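Local structure of transcriptional regulator fur family (Xanthomonas campestris pv. campestris, 7DH7) at residues H97-V102 with A129-D134; Q115-F120 with A154-V159. The protein probably acts as a zinc-dependent repressor of the Fur family that binds regulatory DNA and controls the transcription of zinc-uptake genes. All coordinates share one frame; numbering follows the deposited sequence.

Contact 1 of 2, residues H97-V102 with A129-D134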
ATOM      1  N   HIS C  97      -2.066  -2.140  10.450  1.00 22.67           N
ATOM      2  CA  HIS C  97      -1.056  -1.223  10.962  1.00 23.46           C
ATOM      3  C   HIS C  97      -0.910  -1.376  12.468  1.00 30.06           C
ATOM      4  O   HIS C  97      -1.829  -1.820  13.163  1.00 26.57           O
ATOM      5  CB  HIS C  97      -1.397   0.248  10.671  1.00 24.30           C
ATOM      6  CG  HIS C  97      -1.927   0.481   9.298  1.00 23.20           C
ATOM      7  ND1 HIS C  97      -1.257   0.067   8.170  1.00 21.53           N
ATOM      8  CD2 HIS C  97      -3.056   1.093   8.867  1.00 25.70           C
ATOM      9  CE1 HIS C  97      -1.959   0.402   7.101  1.00 21.03           C
ATOM     10  NE2 HIS C  97      -3.046   1.038   7.497  1.00 22.33           N
ATOM     11  N   LYS C  98       0.259  -0.994  12.967  1.00 25.57           N
ATOM     12  CA  LYS C  98       0.511  -0.939  14.397  1.00 27.35           C
ATOM     13  C   LYS C  98       0.299   0.509  14.820  1.00 31.99           C
ATOM     14  O   LYS C  98       1.057   1.394  14.413  1.00 28.97           O
ATOM     15  CB  LYS C  98       1.917  -1.421  14.744  1.00 29.16           C
ATOM     16  CG  LYS C  98       2.145  -1.509  16.251  1.00 38.22           C
ATOM     17  CD  LYS C  98       3.574  -1.877  16.643  1.00 42.42           C
ATOM     18  CE  LYS C  98       3.620  -2.190  18.144  1.00 55.31           C
ATOM     19  NZ  LYS C  98       4.986  -2.420  18.720  1.00 55.40           N
ATOM     20  N   LEU C  99      -0.745   0.756  15.602  1.00 30.55           N
ATOM     21  CA  LEU C  99      -1.042   2.109  16.057  1.00 32.38           C
ATOM     22  C   LEU C  99      -0.125   2.428  17.230  1.00 34.03           C
ATOM     23  O   LEU C  99      -0.303   1.900  18.335  1.00 36.82           O
ATOM     24  CB  LEU C  99      -2.516   2.236  16.424  1.00 33.59           C
ATOM     25  CG  LEU C  99      -3.117   3.631  16.517  1.00 41.66           C
ATOM     26  CD1 LEU C  99      -2.920   4.369  15.207  1.00 40.26           C
ATOM     27  CD2 LEU C  99      -4.601   3.558  16.894  1.00 38.54           C
ATOM     28  N   GLU C 100       0.865   3.287  16.980  1.00 34.14           N
ATOM     29  CA  GLU C 100       1.930   3.530  17.950  1.00 39.82           C
ATOM     30  C   GLU C 100       1.380   4.010  19.293  1.00 45.04           C
ATOM     31  O   GLU C 100       1.878   3.612  20.355  1.00 39.40           O
ATOM     32  CB  GLU C 100       2.917   4.555  17.387  1.00 39.50           C
ATOM     33  CG  GLU C 100       4.219   4.669  18.162  1.00 46.72           C
ATOM     34  CD  GLU C 100       4.088   5.476  19.449  1.00 53.93           C
ATOM     35  OE1 GLU C 100       3.328   6.475  19.473  1.00 55.12           O
ATOM     36  OE2 GLU C 100       4.728   5.086  20.451  1.00 50.68           O
ATOM     37  N   SER C 101       0.369   4.882  19.267  1.00 39.23           N
ATOM     38  CA  SER C 101      -0.075   5.526  20.497  1.00 41.99           C
ATOM     39  C   SER C 101      -0.551   4.500  21.517  1.00 43.83           C
ATOM     40  O   SER C 101      -0.239   4.611  22.709  1.00 48.26           O
ATOM     41  CB  SER C 101      -1.176   6.541  20.190  1.00 42.93           C
ATOM     42  OG  SER C 101      -2.260   5.916  19.520  1.00 45.18           O
ATOM     43  N   VAL C 102      -1.291   3.486  21.073  1.00 41.40           N
ATOM     44  CA  VAL C 102      -1.832   2.476  21.977  1.00 46.03           C
ATOM     45  C   VAL C 102      -1.070   1.165  21.886  1.00 40.70           C
ATOM     46  O   VAL C 102      -1.476   0.180  22.504  1.00 41.15           O
ATOM     47  CB  VAL C 102      -3.336   2.250  21.745  1.00 44.24           C
ATOM     48  CG1 VAL C 102      -4.129   3.486  22.162  1.00 44.59           C
ATOM     49  CG2 VAL C 102      -3.608   1.894  20.292  1.00 39.74           C
ATOM     50  N   ALA C 129       1.697   3.360  12.638  1.00 28.30           N
ATOM     51  CA  ALA C 129       0.758   4.392  12.176  1.00 28.86           C
ATOM     52  C   ALA C 129       0.396   5.364  13.302  1.00 31.26           C
ATOM     53  O   ALA C 129       0.584   5.047  14.458  1.00 32.42           O
ATOM     54  CB  ALA C 129      -0.477   3.769  11.609  1.00 27.98           C
ATOM     55  N   VAL C 130      -0.071   6.531  12.909  1.00 32.11           N
ATOM     56  CA  VAL C 130      -0.557   7.556  13.817  1.00 34.52           C
ATOM     57  C   VAL C 130      -1.751   8.220  13.146  1.00 38.02           C
ATOM     58  O   VAL C 130      -1.796   8.342  11.917  1.00 33.52           O
ATOM     59  CB  VAL C 130       0.548   8.580  14.160  1.00 35.77           C
ATOM     60  CG1 VAL C 130       0.988   9.330  12.925  1.00 34.97           C
ATOM     61  CG2 VAL C 130       0.074   9.550  15.242  1.00 40.34           C
ATOM     62  N   GLU C 131      -2.734   8.622  13.941  1.00 36.77           N
ATOM     63  CA  GLU C 131      -3.892   9.282  13.365  1.00 41.19           C
ATOM     64  C   GLU C 131      -3.578  10.745  13.084  1.00 44.88           C
ATOM     65  O   GLU C 131      -2.787  11.383  13.785  1.00 43.42           O
ATOM     66  CB  GLU C 131      -5.103   9.158  14.287  1.00 46.79           C
ATOM     67  CG  GLU C 131      -5.270   7.764  14.861  1.00 56.58           C
ATOM     68  CD  GLU C 131      -6.516   7.631  15.719  1.00 71.03           C
ATOM     69  OE1 GLU C 131      -7.495   8.365  15.472  1.00 76.57           O
ATOM     70  OE2 GLU C 131      -6.498   6.814  16.663  1.00 74.22           O
ATOM     71  N   LEU C 132      -4.170  11.259  12.011  1.00 38.41           N
ATOM     72  CA  LEU C 132      -4.078  12.675  11.667  1.00 39.90           C
ATOM     73  C   LEU C 132      -5.236  13.383  12.349  1.00 46.35           C
ATOM     74  O   LEU C 132      -6.359  13.387  11.841  1.00 45.92           O
ATOM     75  CB  LEU C 132      -4.114  12.866  10.155  1.00 43.93           C
ATOM     76  CG  LEU C 132      -2.726  12.847   9.511  1.00 50.16           C
ATOM     77  CD1 LEU C 132      -2.778  12.592   8.008  1.00 45.43           C
ATOM     78  CD2 LEU C 132      -2.018  14.161   9.829  1.00 52.41           C
ATOM     79  N   GLU C 133      -4.974  13.981  13.511  1.00 51.48           N
ATOM     80  CA  GLU C 133      -6.031  14.615  14.290  1.00 57.13           C
ATOM     81  C   GLU C 133      -6.181  16.101  13.990  1.00 62.09           C
ATOM     82  O   GLU C 133      -6.921  16.789  14.700  1.00 72.49           O
ATOM     83  CB  GLU C 133      -5.788  14.395  15.787  1.00 48.66           C
ATOM     84  CG  GLU C 133      -6.034  12.962  16.224  1.00 48.06           C
ATOM     85  CD  GLU C 133      -5.389  12.633  17.558  1.00 57.10           C
ATOM     86  OE1 GLU C 133      -4.714  13.519  18.130  1.00 63.30           O
ATOM     87  OE2 GLU C 133      -5.529  11.478  18.018  1.00 55.52           O
ATOM     88  N   ASP C 134      -5.503  16.608  12.962  1.00 56.18           N
ATOM     89  CA  ASP C 134      -5.629  18.009  12.563  1.00 56.11           C
ATOM     90  C   ASP C 134      -6.834  18.101  11.638  1.00 57.32           C
ATOM     91  O   ASP C 134      -6.771  17.705  10.470  1.00 52.88           O
ATOM     92  CB  ASP C 134      -4.348  18.503  11.897  1.00 58.46           C
ATOM     93  CG  ASP C 134      -4.392  19.988  11.550  1.00 62.71           C
ATOM     94  OD1 ASP C 134      -5.498  20.571  11.474  1.00 60.02           O
ATOM     95  OD2 ASP C 134      -3.304  20.579  11.363  1.00 65.17           O
TER
HETATM   96  O   HOH W   1      -0.247   6.279  16.924  1.00 37.29           O
HETATM   97  O   HOH W   2      -2.637   7.747  16.828  1.00 39.69           O
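Leu99 and Ala129 face each other in a parallel beta bridge, their CA atoms 4.8 Å apart, and the short strand segments 97-99 and 129-131 cross at 58°. Two backbone bonds bracket the bridge: Ala129 N donates to Lys98 O at 2.7 Å, and Ala129 O accepts from Glu100 N at 3.1 Å. A water also donates to Ala129 O and accepts from Ser101 N, so it bridges the two chains just past the Glu100-Ala129 bond. A second water accepts from Glu131 N at 3.0 Å and lies beside Ser101 OG.

Side chains meet mainly on the face that carries Leu99 and Ala129. With CG anti to the backbone N (chi1 -162°), Leu99 sends CD1 across to within 3.6 Å of Ala129 O, while CD2 lies 3.8 Å from OE2 of Glu131; these two side chains cross at about a right angle. Nearer the start of the strand, CB of His97 rests 3.8 Å from CB of Ala129, and the imidazole lies oblique to that methyl. Glu131 and His97 both belong to a zinc site known for this protein, yet NE2 of His97 is here hydrogen-bonded to Glu158.

The bridge joins strand 96-99, which with strand 104-107 probably forms the wing of the Fur-family winged helix, to strand 128-131 of the dimerisation domain. Ile122 of strand 120-123 touches both His97 and Ala129, Val130 packs on Leu148 of the second subunit, and Asp134 caps the start of helix 135-147.

Contact 2 of 2, residues Q115-F120 with A154-V159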
ATOM      1  N   GLN C 115     -18.456   4.484  10.867  1.00117.78           N
ATOM      2  CA  GLN C 115     -17.897   5.170  12.061  1.00116.54           C
ATOM      3  C   GLN C 115     -17.310   6.539  11.714  1.00119.94           C
ATOM      4  O   GLN C 115     -17.245   6.905  10.524  1.00118.04           O
ATOM      5  CB  GLN C 115     -16.805   4.356  12.751  1.00113.01           C
ATOM      6  CG  GLN C 115     -15.909   3.585  11.805  1.00114.12           C
ATOM      7  CD  GLN C 115     -14.946   2.814  12.667  1.00115.73           C
ATOM      8  OE1 GLN C 115     -14.902   1.588  12.644  1.00117.11           O
ATOM      9  NE2 GLN C 115     -14.189   3.543  13.468  1.00115.15           N
ATOM     10  N   HIS C 116     -16.862   7.230  12.765  1.00122.06           N
ATOM     11  CA  HIS C 116     -16.187   8.554  12.736  1.00122.23           C
ATOM     12  C   HIS C 116     -14.675   8.341  12.575  1.00109.63           C
ATOM     13  O   HIS C 116     -13.917   8.971  13.332  1.00116.26           O
ATOM     14  CB  HIS C 116     -16.415   9.174  14.116  1.00128.23           C
ATOM     15  CG  HIS C 116     -16.077   8.205  15.206  1.00132.44           C
ATOM     16  ND1 HIS C 116     -14.854   7.573  15.278  1.00132.37           N
ATOM     17  CD2 HIS C 116     -16.802   7.722  16.239  1.00134.94           C
ATOM     18  CE1 HIS C 116     -14.828   6.765  16.320  1.00132.88           C
ATOM     19  NE2 HIS C 116     -16.010   6.839  16.925  1.00134.07           N
ATOM     20  N   SER C 117     -14.238   7.534  11.604  1.00 90.11           N
ATOM     21  CA  SER C 117     -12.792   7.230  11.441  1.00 70.95           C
ATOM     22  C   SER C 117     -12.006   8.442  10.937  1.00 62.10           C
ATOM     23  O   SER C 117     -12.576   9.276  10.253  1.00 69.56           O
ATOM     24  CB  SER C 117     -12.527   5.968  10.649  1.00 66.32           C
ATOM     25  OG  SER C 117     -13.533   5.724   9.688  1.00 62.79           O
ATOM     26  N   VAL C 118     -10.735   8.501  11.312  1.00 52.74           N
ATOM     27  CA  VAL C 118      -9.788   9.599  10.981  1.00 45.86           C
ATOM     28  C   VAL C 118      -8.639   9.014  10.148  1.00 42.86           C
ATOM     29  O   VAL C 118      -8.222   7.913  10.441  1.00 35.17           O
ATOM     30  CB  VAL C 118      -9.292  10.229  12.298  1.00 41.06           C
ATOM     31  CG1 VAL C 118      -7.807  10.539  12.315  1.00 40.25           C
ATOM     32  CG2 VAL C 118     -10.114  11.439  12.686  1.00 43.99           C
ATOM     33  N   PRO C 119      -8.067   9.757   9.178  1.00 41.98           N
ATOM     34  CA  PRO C 119      -6.987   9.259   8.340  1.00 37.03           C
ATOM     35  C   PRO C 119      -5.736   8.874   9.130  1.00 38.88           C
ATOM     36  O   PRO C 119      -5.447   9.507  10.099  1.00 41.38           O
ATOM     37  CB  PRO C 119      -6.625  10.466   7.475  1.00 34.04           C
ATOM     38  CG  PRO C 119      -7.899  11.239   7.412  1.00 35.99           C
ATOM     39  CD  PRO C 119      -8.450  11.114   8.812  1.00 39.49           C
ATOM     40  N   PHE C 120      -5.083   7.799   8.697  1.00 35.67           N
ATOM     41  CA  PHE C 120      -3.831   7.300   9.316  1.00 31.90           C
ATOM     42  C   PHE C 120      -2.622   7.724   8.488  1.00 34.55           C
ATOM     43  O   PHE C 120      -2.766   7.996   7.325  1.00 28.68           O
ATOM     44  CB  PHE C 120      -3.741   5.773   9.346  1.00 30.50           C
ATOM     45  CG  PHE C 120      -4.768   5.007  10.134  1.00 33.53           C
ATOM     46  CD1 PHE C 120      -5.127   5.383  11.413  1.00 38.67           C
ATOM     47  CD2 PHE C 120      -5.331   3.857   9.615  1.00 33.55           C
ATOM     48  CE1 PHE C 120      -6.048   4.649  12.138  1.00 36.08           C
ATOM     49  CE2 PHE C 120      -6.257   3.128  10.336  1.00 35.40           C
ATOM     50  CZ  PHE C 120      -6.611   3.523  11.600  1.00 33.06           C
ATOM     51  N   ALA C 154     -16.305   7.422   1.033  1.00 53.88           N
ATOM     52  CA  ALA C 154     -16.440   5.989   0.797  1.00 46.66           C
ATOM     53  C   ALA C 154     -15.364   5.201   1.529  1.00 41.20           C
ATOM     54  O   ALA C 154     -15.586   4.043   1.900  1.00 42.59           O
ATOM     55  CB  ALA C 154     -16.380   5.696  -0.702  1.00 36.58           C
ATOM     56  N   GLN C 155     -14.198   5.804   1.737  1.00 33.38           N
ATOM     57  CA  GLN C 155     -13.095   5.123   2.409  1.00 33.01           C
ATOM     58  C   GLN C 155     -12.141   6.190   2.920  1.00 31.41           C
ATOM     59  O   GLN C 155     -11.650   7.009   2.134  1.00 29.71           O
ATOM     60  CB  GLN C 155     -12.383   4.149   1.447  1.00 32.81           C
ATOM     61  CG  GLN C 155     -11.009   3.731   1.902  1.00 31.71           C
ATOM     62  CD  GLN C 155     -10.455   2.537   1.133  1.00 27.81           C
ATOM     63  OE1 GLN C 155     -11.194   1.663   0.661  1.00 24.72           O
ATOM     64  NE2 GLN C 155      -9.142   2.514   0.986  1.00 25.26           N
ATOM     65  N   THR C 156     -11.890   6.186   4.227  1.00 30.57           N
ATOM     66  CA  THR C 156     -11.021   7.190   4.821  1.00 31.31           C
ATOM     67  C   THR C 156      -9.623   7.092   4.215  1.00 31.38           C
ATOM     68  O   THR C 156      -9.124   5.999   3.921  1.00 27.66           O
ATOM     69  CB  THR C 156     -10.984   7.013   6.341  1.00 36.43           C
ATOM     70  OG1 THR C 156     -12.328   6.926   6.828  1.00 34.03           O
ATOM     71  CG2 THR C 156     -10.293   8.198   7.023  1.00 35.10           C
ATOM     72  N   LEU C 157      -9.010   8.249   3.985  1.00 30.19           N
ATOM     73  CA  LEU C 157      -7.707   8.278   3.342  1.00 29.49           C
ATOM     74  C   LEU C 157      -6.635   7.715   4.266  1.00 35.96           C
ATOM     75  O   LEU C 157      -6.730   7.799   5.499  1.00 36.48           O
ATOM     76  CB  LEU C 157      -7.341   9.703   2.937  1.00 29.97           C
ATOM     77  CG  LEU C 157      -8.268  10.323   1.904  1.00 30.72           C
ATOM     78  CD1 LEU C 157      -7.900  11.784   1.713  1.00 32.20           C
ATOM     79  CD2 LEU C 157      -8.151   9.555   0.598  1.00 33.83           C
ATOM     80  N   GLU C 158      -5.609   7.128   3.652  1.00 26.32           N
ATOM     81  CA  GLU C 158      -4.360   6.808   4.326  1.00 25.76           C
ATOM     82  C   GLU C 158      -3.239   7.606   3.677  1.00 29.89           C
ATOM     83  O   GLU C 158      -3.250   7.836   2.458  1.00 28.94           O
ATOM     84  CB  GLU C 158      -4.033   5.308   4.268  1.00 23.95           C
ATOM     85  CG  GLU C 158      -4.952   4.438   5.093  1.00 24.31           C
ATOM     86  CD  GLU C 158      -4.420   3.027   5.298  1.00 30.69           C
ATOM     87  OE1 GLU C 158      -3.424   2.651   4.636  1.00 35.08           O
ATOM     88  OE2 GLU C 158      -4.997   2.300   6.132  1.00 23.12           O
ATOM     89  N   VAL C 159      -2.277   8.038   4.487  1.00 26.27           N
ATOM     90  CA  VAL C 159      -1.086   8.709   3.987  1.00 27.78           C
ATOM     91  C   VAL C 159       0.098   7.813   4.278  1.00 29.44           C
ATOM     92  O   VAL C 159       0.240   7.307   5.398  1.00 30.49           O
ATOM     93  CB  VAL C 159      -0.908  10.105   4.604  1.00 28.26           C
ATOM     94  CG1 VAL C 159       0.325  10.794   4.023  1.00 28.26           C
ATOM     95  CG2 VAL C 159      -2.151  10.935   4.351  1.00 29.60           C
TER
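Val159 N donates to Phe120 O in the shortest polar bond between the two chains, a nearly straight one of 2.9 Å (167° at the hydrogen) lying in the carbonyl plane. The CA of Glu158 approaches the same Phe120 O in a long, bent CA-H...O contact of 3.6 Å. One residue earlier the roles reverse, for Leu157 O receives a CA-H...O contact from Pro119 CA at 3.2 Å. CA and CB of Pro119 lie against Leu157 O, while Phe120 N stays 3.6 Å from it.

Beyond the backbone, Phe120 and Glu158 run side by side in the same direction. OE2 of Glu158 comes up to the edge of the phenyl ring, in its plane and 3.8 Å from CD2, with the carboxylate turned 57° from the ring. The polar partners of OE2 are His97 NE2 and the backbone N of His109; OE1 is hydrogen-bonded to His160 NE2. This network probably favours the charged carboxylate, and the stack of His109 on Phe120 helps to hold the ring in place.

At the earlier end of the contact, CG2 of Thr156, anti to the backbone N, lies against the Val118-Pro119 peptide link, 3.6 Å from Val118 C and 3.5 Å from Pro119 N, and OG1 of Thr156 makes a weak hydrogen bond of 3.3 Å with Ser117 OG.

Thus 117-120, following the zinc-site residue His116, runs nearly parallel to 156-159 (12° between end-to-end directions) as it enters strand 120-123. Pro119 and Leu157 pack on helix 135-147, and strand 158-161 pairs antiparallel with a strand of the second subunit, so the sheet continues across the dimer.

Overall arrangement
Both contacts reach one mixed sheet, at different places. Contact 1, partly buried, has a well-formed parallel bridge between strands 96-99 and 128-131, where the probable wing meets the dimerisation domain, and waters join its polar bonding. Contact 2, more deeply buried, is mainly loop running in where strands 120-123 and 158-161 begin; it has one firm backbone bond, apolar contacts of Thr156 and Pro119, and the carboxylate of Glu158. Both reach the second subunit, contact 2 by strand pairing. His97 and Glu158 couple the contacts, Leu132 N bonds to Pro119 O, and Val118 packs on Glu131. His97, Glu131 and His116 belong to a zinc site seen for this protein, but are not gathered together here.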